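PDB 3NRN: uncharacterized protein PF1083 from Pyrococcus furiosus, which binds adenosine monophosphate and is probably an oxidoreductase of the flavin-containing amine oxidase type, though its function is otherwise uncharacterized. Local coordinates for residues A[144-156]-A[285-297]. Residues are numbered along the deposited sequence; the frame is centred on the assembly and turned at random.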
ATOM      1  N   LEU A 144       0.588  24.165   7.513  1.00 36.47           N
ATOM      2  CA  LEU A 144       1.520  23.133   7.097  1.00 38.64           C
ATOM      3  C   LEU A 144       1.454  21.878   7.960  1.00 37.82           C
ATOM      4  O   LEU A 144       1.409  20.763   7.439  1.00 35.65           O
ATOM      5  CB  LEU A 144       2.948  23.687   7.103  1.00 40.94           C
ATOM      6  CG  LEU A 144       4.054  22.718   6.673  1.00 34.87           C
ATOM      7  CD1 LEU A 144       3.846  22.293   5.234  1.00 38.92           C
ATOM      8  CD2 LEU A 144       5.400  23.386   6.832  1.00 39.02           C
ATOM      9  N   LEU A 145       1.455  22.061   9.275  1.00 31.76           N
ATOM     10  CA  LEU A 145       1.403  20.935  10.200  1.00 38.11           C
ATOM     11  C   LEU A 145       0.102  20.157  10.046  1.00 36.43           C
ATOM     12  O   LEU A 145       0.059  18.943  10.264  1.00 30.28           O
ATOM     13  CB  LEU A 145       1.556  21.439  11.634  1.00 39.60           C
ATOM     14  CG  LEU A 145       2.948  22.011  11.914  1.00 47.17           C
ATOM     15  CD1 LEU A 145       2.945  22.814  13.207  1.00 54.61           C
ATOM     16  CD2 LEU A 145       3.948  20.863  11.975  1.00 53.46           C
ATOM     17  N   SER A 146      -0.950  20.865   9.656  1.00 31.63           N
ATOM     18  CA  SER A 146      -2.258  20.265   9.463  1.00 31.94           C
ATOM     19  C   SER A 146      -2.264  19.421   8.188  1.00 32.22           C
ATOM     20  O   SER A 146      -2.781  18.306   8.176  1.00 32.09           O
ATOM     21  CB  SER A 146      -3.323  21.363   9.381  1.00 38.04           C
ATOM     22  OG  SER A 146      -4.626  20.813   9.417  1.00 42.04           O
ATOM     23  N   VAL A 147      -1.694  19.958   7.114  1.00 32.88           N
ATOM     24  CA  VAL A 147      -1.629  19.227   5.854  1.00 22.92           C
ATOM     25  C   VAL A 147      -0.723  17.999   5.985  1.00 27.88           C
ATOM     26  O   VAL A 147      -1.050  16.932   5.476  1.00 27.02           O
ATOM     27  CB  VAL A 147      -1.099  20.121   4.708  1.00 31.22           C
ATOM     28  CG1 VAL A 147      -0.762  19.267   3.474  1.00 25.01           C
ATOM     29  CG2 VAL A 147      -2.144  21.162   4.347  1.00 28.09           C
ATOM     30  N   LEU A 148       0.411  18.151   6.670  1.00 26.87           N
ATOM     31  CA  LEU A 148       1.338  17.041   6.850  1.00 26.10           C
ATOM     32  C   LEU A 148       0.733  15.961   7.730  1.00 28.64           C
ATOM     33  O   LEU A 148       1.125  14.799   7.643  1.00 27.00           O
ATOM     34  CB  LEU A 148       2.663  17.522   7.449  1.00 25.48           C
ATOM     35  CG  LEU A 148       3.580  18.311   6.504  1.00 30.72           C
ATOM     36  CD1 LEU A 148       4.852  18.708   7.229  1.00 38.88           C
ATOM     37  CD2 LEU A 148       3.913  17.466   5.291  1.00 36.51           C
ATOM     38  N   GLU A 149      -0.222  16.352   8.574  1.00 25.94           N
ATOM     39  CA  GLU A 149      -0.906  15.409   9.454  1.00 23.30           C
ATOM     40  C   GLU A 149      -1.841  14.570   8.585  1.00 25.42           C
ATOM     41  O   GLU A 149      -2.022  13.377   8.824  1.00 28.76           O
ATOM     42  CB  GLU A 149      -1.712  16.155  10.522  1.00 32.61           C
ATOM     43  CG  GLU A 149      -2.387  15.257  11.559  1.00 39.91           C
ATOM     44  CD  GLU A 149      -1.442  14.770  12.650  1.00 41.37           C
ATOM     45  OE1 GLU A 149      -1.911  14.056  13.566  1.00 40.82           O
ATOM     46  OE2 GLU A 149      -0.239  15.101  12.601  1.00 31.83           O
ATOM     47  N   SER A 150      -2.438  15.200   7.578  1.00 25.02           N
ATOM     48  CA  SER A 150      -3.322  14.483   6.668  1.00 29.61           C
ATOM     49  C   SER A 150      -2.477  13.527   5.827  1.00 25.57           C
ATOM     50  O   SER A 150      -2.852  12.376   5.606  1.00 25.47           O
ATOM     51  CB  SER A 150      -4.069  15.458   5.760  1.00 28.80           C
ATOM     52  OG  SER A 150      -5.004  16.208   6.509  1.00 44.70           O
ATOM     53  N   PHE A 151      -1.329  14.010   5.367  1.00 25.56           N
ATOM     54  CA  PHE A 151      -0.431  13.180   4.580  1.00 28.65           C
ATOM     55  C   PHE A 151      -0.058  11.928   5.378  1.00 24.73           C
ATOM     56  O   PHE A 151      -0.144  10.813   4.870  1.00 24.31           O
ATOM     57  CB  PHE A 151       0.845  13.954   4.229  1.00 21.81           C
ATOM     58  CG  PHE A 151       1.879  13.118   3.534  1.00 29.10           C
ATOM     59  CD1 PHE A 151       1.681  12.687   2.226  1.00 30.60           C
ATOM     60  CD2 PHE A 151       3.026  12.714   4.205  1.00 26.95           C
ATOM     61  CE1 PHE A 151       2.609  11.865   1.601  1.00 31.33           C
ATOM     62  CE2 PHE A 151       3.959  11.891   3.589  1.00 35.36           C
ATOM     63  CZ  PHE A 151       3.752  11.465   2.287  1.00 31.14           C
ATOM     64  N   ALA A 152       0.355  12.124   6.629  1.00 23.12           N
ATOM     65  CA  ALA A 152       0.746  11.017   7.498  1.00 26.10           C
ATOM     66  C   ALA A 152      -0.413  10.049   7.712  1.00 28.54           C
ATOM     67  O   ALA A 152      -0.222   8.830   7.729  1.00 27.87           O
ATOM     68  CB  ALA A 152       1.249  11.554   8.850  1.00 26.64           C
ATOM     69  N   GLY A 153      -1.617  10.590   7.875  1.00 29.34           N
ATOM     70  CA  GLY A 153      -2.775   9.735   8.076  1.00 23.82           C
ATOM     71  C   GLY A 153      -3.085   8.924   6.829  1.00 28.30           C
ATOM     72  O   GLY A 153      -3.324   7.721   6.895  1.00 20.46           O
ATOM     73  N   TRP A 154      -3.053   9.586   5.680  1.00 24.72           N
ATOM     74  CA  TRP A 154      -3.342   8.937   4.410  1.00 24.84           C
ATOM     75  C   TRP A 154      -2.268   7.927   3.989  1.00 28.01           C
ATOM     76  O   TRP A 154      -2.562   6.749   3.773  1.00 25.69           O
ATOM     77  CB  TRP A 154      -3.513  10.002   3.325  1.00 28.63           C
ATOM     78  CG  TRP A 154      -3.921   9.463   1.999  1.00 42.80           C
ATOM     79  CD1 TRP A 154      -5.157   9.014   1.639  1.00 38.20           C
ATOM     80  CD2 TRP A 154      -3.079   9.288   0.856  1.00 53.93           C
ATOM     81  NE1 TRP A 154      -5.139   8.568   0.341  1.00 52.59           N
ATOM     82  CE2 TRP A 154      -3.873   8.724  -0.164  1.00 64.29           C
ATOM     83  CE3 TRP A 154      -1.724   9.552   0.595  1.00 57.60           C
ATOM     84  CZ2 TRP A 154      -3.358   8.419  -1.433  1.00 64.90           C
ATOM     85  CZ3 TRP A 154      -1.211   9.248  -0.667  1.00 56.66           C
ATOM     86  CH2 TRP A 154      -2.029   8.686  -1.663  1.00 63.59           C
ATOM     87  N   ALA A 155      -1.021   8.376   3.885  1.00 21.97           N
ATOM     88  CA  ALA A 155       0.053   7.487   3.460  1.00 21.04           C
ATOM     89  C   ALA A 155       0.509   6.452   4.481  1.00 23.67           C
ATOM     90  O   ALA A 155       0.905   5.347   4.098  1.00 27.04           O
ATOM     91  CB  ALA A 155       1.264   8.313   2.980  1.00 17.35           C
ATOM     92  N   ASP A 156       0.440   6.779   5.771  1.00 23.93           N
ATOM     93  CA  ASP A 156       0.919   5.851   6.793  1.00 19.82           C
ATOM     94  C   ASP A 156      -0.057   5.501   7.919  1.00 19.92           C
ATOM     95  O   ASP A 156       0.301   4.765   8.835  1.00 19.57           O
ATOM     96  CB  ASP A 156       2.213   6.399   7.414  1.00 20.17           C
ATOM     97  CG  ASP A 156       3.202   6.900   6.364  1.00 34.22           C
ATOM     98  OD1 ASP A 156       3.517   6.137   5.423  1.00 30.92           O
ATOM     99  OD2 ASP A 156       3.666   8.058   6.478  1.00 33.89           O
ATOM    100  N   THR A 285      -6.979  12.947  -9.435  1.00 36.41           N
ATOM    101  CA  THR A 285      -6.122  13.615  -8.459  1.00 36.95           C
ATOM    102  C   THR A 285      -6.547  13.140  -7.071  1.00 35.12           C
ATOM    103  O   THR A 285      -7.518  12.394  -6.934  1.00 37.37           O
ATOM    104  CB  THR A 285      -6.293  15.158  -8.520  1.00 40.14           C
ATOM    105  OG1 THR A 285      -6.247  15.593  -9.881  1.00 61.17           O
ATOM    106  CG2 THR A 285      -5.175  15.857  -7.763  1.00 28.97           C
ATOM    107  N   ILE A 286      -5.812  13.553  -6.047  1.00 33.47           N
ATOM    108  CA  ILE A 286      -6.169  13.204  -4.680  1.00 33.71           C
ATOM    109  C   ILE A 286      -6.351  14.520  -3.940  1.00 30.82           C
ATOM    110  O   ILE A 286      -5.705  15.514  -4.269  1.00 32.52           O
ATOM    111  CB  ILE A 286      -5.071  12.390  -3.971  1.00 35.89           C
ATOM    112  CG1 ILE A 286      -3.735  13.126  -4.060  1.00 41.02           C
ATOM    113  CG2 ILE A 286      -4.982  11.005  -4.576  1.00 39.81           C
ATOM    114  CD1 ILE A 286      -2.600  12.414  -3.355  1.00 40.80           C
ATOM    115  N   VAL A 287      -7.233  14.532  -2.951  1.00 31.40           N
ATOM    116  CA  VAL A 287      -7.468  15.746  -2.183  1.00 29.10           C
ATOM    117  C   VAL A 287      -7.191  15.525  -0.705  1.00 21.54           C
ATOM    118  O   VAL A 287      -7.852  14.716  -0.059  1.00 28.20           O
ATOM    119  CB  VAL A 287      -8.927  16.240  -2.331  1.00 29.82           C
ATOM    120  CG1 VAL A 287      -9.128  17.520  -1.515  1.00 27.06           C
ATOM    121  CG2 VAL A 287      -9.249  16.482  -3.797  1.00 27.11           C
ATOM    122  N   PHE A 288      -6.204  16.240  -0.180  1.00 23.70           N
ATOM    123  CA  PHE A 288      -5.869  16.141   1.232  1.00 29.27           C
ATOM    124  C   PHE A 288      -6.898  16.963   2.001  1.00 31.12           C
ATOM    125  O   PHE A 288      -7.337  18.009   1.527  1.00 31.89           O
ATOM    126  CB  PHE A 288      -4.458  16.672   1.473  1.00 26.14           C
ATOM    127  CG  PHE A 288      -3.387  15.754   0.978  1.00 33.56           C
ATOM    128  CD1 PHE A 288      -3.044  14.617   1.703  1.00 33.98           C
ATOM    129  CD2 PHE A 288      -2.750  15.993  -0.239  1.00 31.30           C
ATOM    130  CE1 PHE A 288      -2.083  13.725   1.223  1.00 35.99           C
ATOM    131  CE2 PHE A 288      -1.788  15.107  -0.729  1.00 30.88           C
ATOM    132  CZ  PHE A 288      -1.455  13.971   0.005  1.00 30.34           C
ATOM    133  N   THR A 289      -7.283  16.492   3.182  1.00 29.98           N
ATOM    134  CA  THR A 289      -8.290  17.186   3.974  1.00 26.86           C
ATOM    135  C   THR A 289      -7.799  17.579   5.365  1.00 29.18           C
ATOM    136  O   THR A 289      -8.299  17.088   6.376  1.00 29.34           O
ATOM    137  CB  THR A 289      -9.553  16.316   4.115  1.00 30.58           C
ATOM    138  OG1 THR A 289      -9.203  15.071   4.733  1.00 29.80           O
ATOM    139  CG2 THR A 289     -10.159  16.027   2.738  1.00 24.71           C
ATOM    140  N   PRO A 290      -6.810  18.477   5.431  1.00 25.30           N
ATOM    141  CA  PRO A 290      -6.293  18.902   6.734  1.00 30.11           C
ATOM    142  C   PRO A 290      -7.419  19.446   7.617  1.00 36.01           C
ATOM    143  O   PRO A 290      -8.282  20.189   7.149  1.00 36.99           O
ATOM    144  CB  PRO A 290      -5.270  19.976   6.364  1.00 31.95           C
ATOM    145  CG  PRO A 290      -5.848  20.567   5.099  1.00 33.47           C
ATOM    146  CD  PRO A 290      -6.286  19.329   4.347  1.00 27.71           C
ATOM    147  N   GLY A 291      -7.415  19.055   8.887  1.00 36.09           N
ATOM    148  CA  GLY A 291      -8.438  19.526   9.801  1.00 37.54           C
ATOM    149  C   GLY A 291      -9.569  18.550  10.051  1.00 32.70           C
ATOM    150  O   GLY A 291     -10.242  18.653  11.068  1.00 34.18           O
ATOM    151  N   LEU A 292      -9.789  17.604   9.139  1.00 33.67           N
ATOM    152  CA  LEU A 292     -10.867  16.625   9.308  1.00 33.08           C
ATOM    153  C   LEU A 292     -10.317  15.295   9.832  1.00 29.26           C
ATOM    154  O   LEU A 292      -9.102  15.079   9.823  1.00 28.42           O
ATOM    155  CB  LEU A 292     -11.583  16.387   7.971  1.00 28.30           C
ATOM    156  CG  LEU A 292     -12.044  17.594   7.140  1.00 35.00           C
ATOM    157  CD1 LEU A 292     -12.868  17.086   5.961  1.00 21.05           C
ATOM    158  CD2 LEU A 292     -12.874  18.564   7.986  1.00 27.78           C
HETATM  159  N   MSE A 293     -11.199  14.412  10.304  1.00 23.13           N
HETATM  160  CA  MSE A 293     -10.746  13.108  10.783  1.00 27.39           C
HETATM  161  C   MSE A 293     -10.323  12.367   9.507  1.00 27.81           C
HETATM  162  O   MSE A 293      -9.304  11.680   9.491  1.00 32.16           O
HETATM  163  CB  MSE A 293     -11.865  12.353  11.531  1.00 23.90           C
HETATM  164  CG  MSE A 293     -11.348  11.188  12.419  1.00 19.22           C
HETATM  165 SE   MSE A 293     -12.561  10.437  13.577  1.00 17.27          SE
HETATM  166  CE  MSE A 293     -12.490  11.603  14.930  1.00 29.03           C
ATOM    167  N   ILE A 294     -11.106  12.525   8.438  1.00 29.07           N
ATOM    168  CA  ILE A 294     -10.769  11.930   7.144  1.00 29.53           C
ATOM    169  C   ILE A 294      -9.418  12.565   6.798  1.00 28.32           C
ATOM    170  O   ILE A 294      -9.172  13.719   7.145  1.00 28.53           O
ATOM    171  CB  ILE A 294     -11.784  12.325   6.026  1.00 33.20           C
ATOM    172  CG1 ILE A 294     -13.155  11.693   6.279  1.00 31.40           C
ATOM    173  CG2 ILE A 294     -11.245  11.909   4.657  1.00 28.87           C
ATOM    174  CD1 ILE A 294     -13.146  10.205   6.386  1.00 30.89           C
ATOM    175  N   ASN A 295      -8.550  11.822   6.121  1.00 25.96           N
ATOM    176  CA  ASN A 295      -7.225  12.333   5.770  1.00 22.18           C
ATOM    177  C   ASN A 295      -7.134  12.815   4.334  1.00 24.34           C
ATOM    178  O   ASN A 295      -6.295  13.663   4.000  1.00 24.88           O
ATOM    179  CB  ASN A 295      -6.176  11.244   6.008  1.00 29.57           C
ATOM    180  CG  ASN A 295      -6.153  10.773   7.441  1.00 29.10           C
ATOM    181  OD1 ASN A 295      -6.176   9.575   7.713  1.00 25.66           O
ATOM    182  ND2 ASN A 295      -6.108  11.718   8.371  1.00 28.32           N
ATOM    183  N   GLY A 296      -7.993  12.261   3.484  1.00 23.93           N
ATOM    184  CA  GLY A 296      -8.005  12.643   2.087  1.00 21.32           C
ATOM    185  C   GLY A 296      -8.932  11.747   1.296  1.00 27.62           C
ATOM    186  O   GLY A 296      -9.457  10.765   1.824  1.00 31.45           O
ATOM    187  N   PHE A 297      -9.150  12.082   0.031  1.00 27.90           N
ATOM    188  CA  PHE A 297     -10.016  11.269  -0.806  1.00 24.52           C
ATOM    189  C   PHE A 297      -9.631  11.385  -2.271  1.00 26.12           C
ATOM    190  O   PHE A 297      -8.928  12.314  -2.665  1.00 23.73           O
ATOM    191  CB  PHE A 297     -11.488  11.663  -0.598  1.00 34.52           C
ATOM    192  CG  PHE A 297     -11.812  13.087  -0.982  1.00 35.50           C
ATOM    193  CD1 PHE A 297     -12.068  13.429  -2.309  1.00 32.53           C
ATOM    194  CD2 PHE A 297     -11.873  14.085  -0.010  1.00 41.54           C
ATOM    195  CE1 PHE A 297     -12.384  14.739  -2.663  1.00 30.65           C
ATOM    196  CE2 PHE A 297     -12.187  15.401  -0.353  1.00 35.90           C
ATOM    197  CZ  PHE A 297     -12.444  15.728  -1.686  1.00 35.32           C
TER
HETATM  198  O   HOH W   1      -4.910  17.722   9.619  1.00 32.54           O
HETATM  199  O   HOH W   2      -6.686  14.854   8.107  1.00 31.24           O
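Phe288 wedges its CE1 edge between Phe151 and Trp154, which flank it on the helix. CE1 lies 3.8 Å from CA of Phe151 and at the edge of the Phe151 ring, near its plane. The edge of Phe288 is turned to the face of the six-membered ring of Trp154, an offset edge-to-face pair with planes at 81°. With CG opposite the backbone N (chi1 -175°), the indole lies where Ile286 CD1 also reaches it, over one face and 4.1 Å from Trp154 CH2. Cutting Phe288 back to an alanine would probably open a gap between Phe151 and Trp154 and cost the indole one of its edge-on partners, His318 being another. This is a helix packed on a beta-hairpin of the mixed sheet: a loop containing a type II turn, Thr289 to Leu292, joins strands 286-288 and 296-298. Pro290, the bump of that turn, fills a hollow lined by Val147 CG2 (3.8 Å from CG), Ser146 OG (3.2 Å from CB) and Ser150 OG (3.0 Å from CA). Gly153 makes a second dent for Asn295: a CB there would come within 2.4 Å of Asn295 CG, while OD1 accepts a hydrogen bond from Ala320 N. Two waters bridge remaining polar atoms, one accepting from Gly291 N (2.9 Å) and donating to Ser146 O, the other linking Ser150 OG to Asn295 ND2.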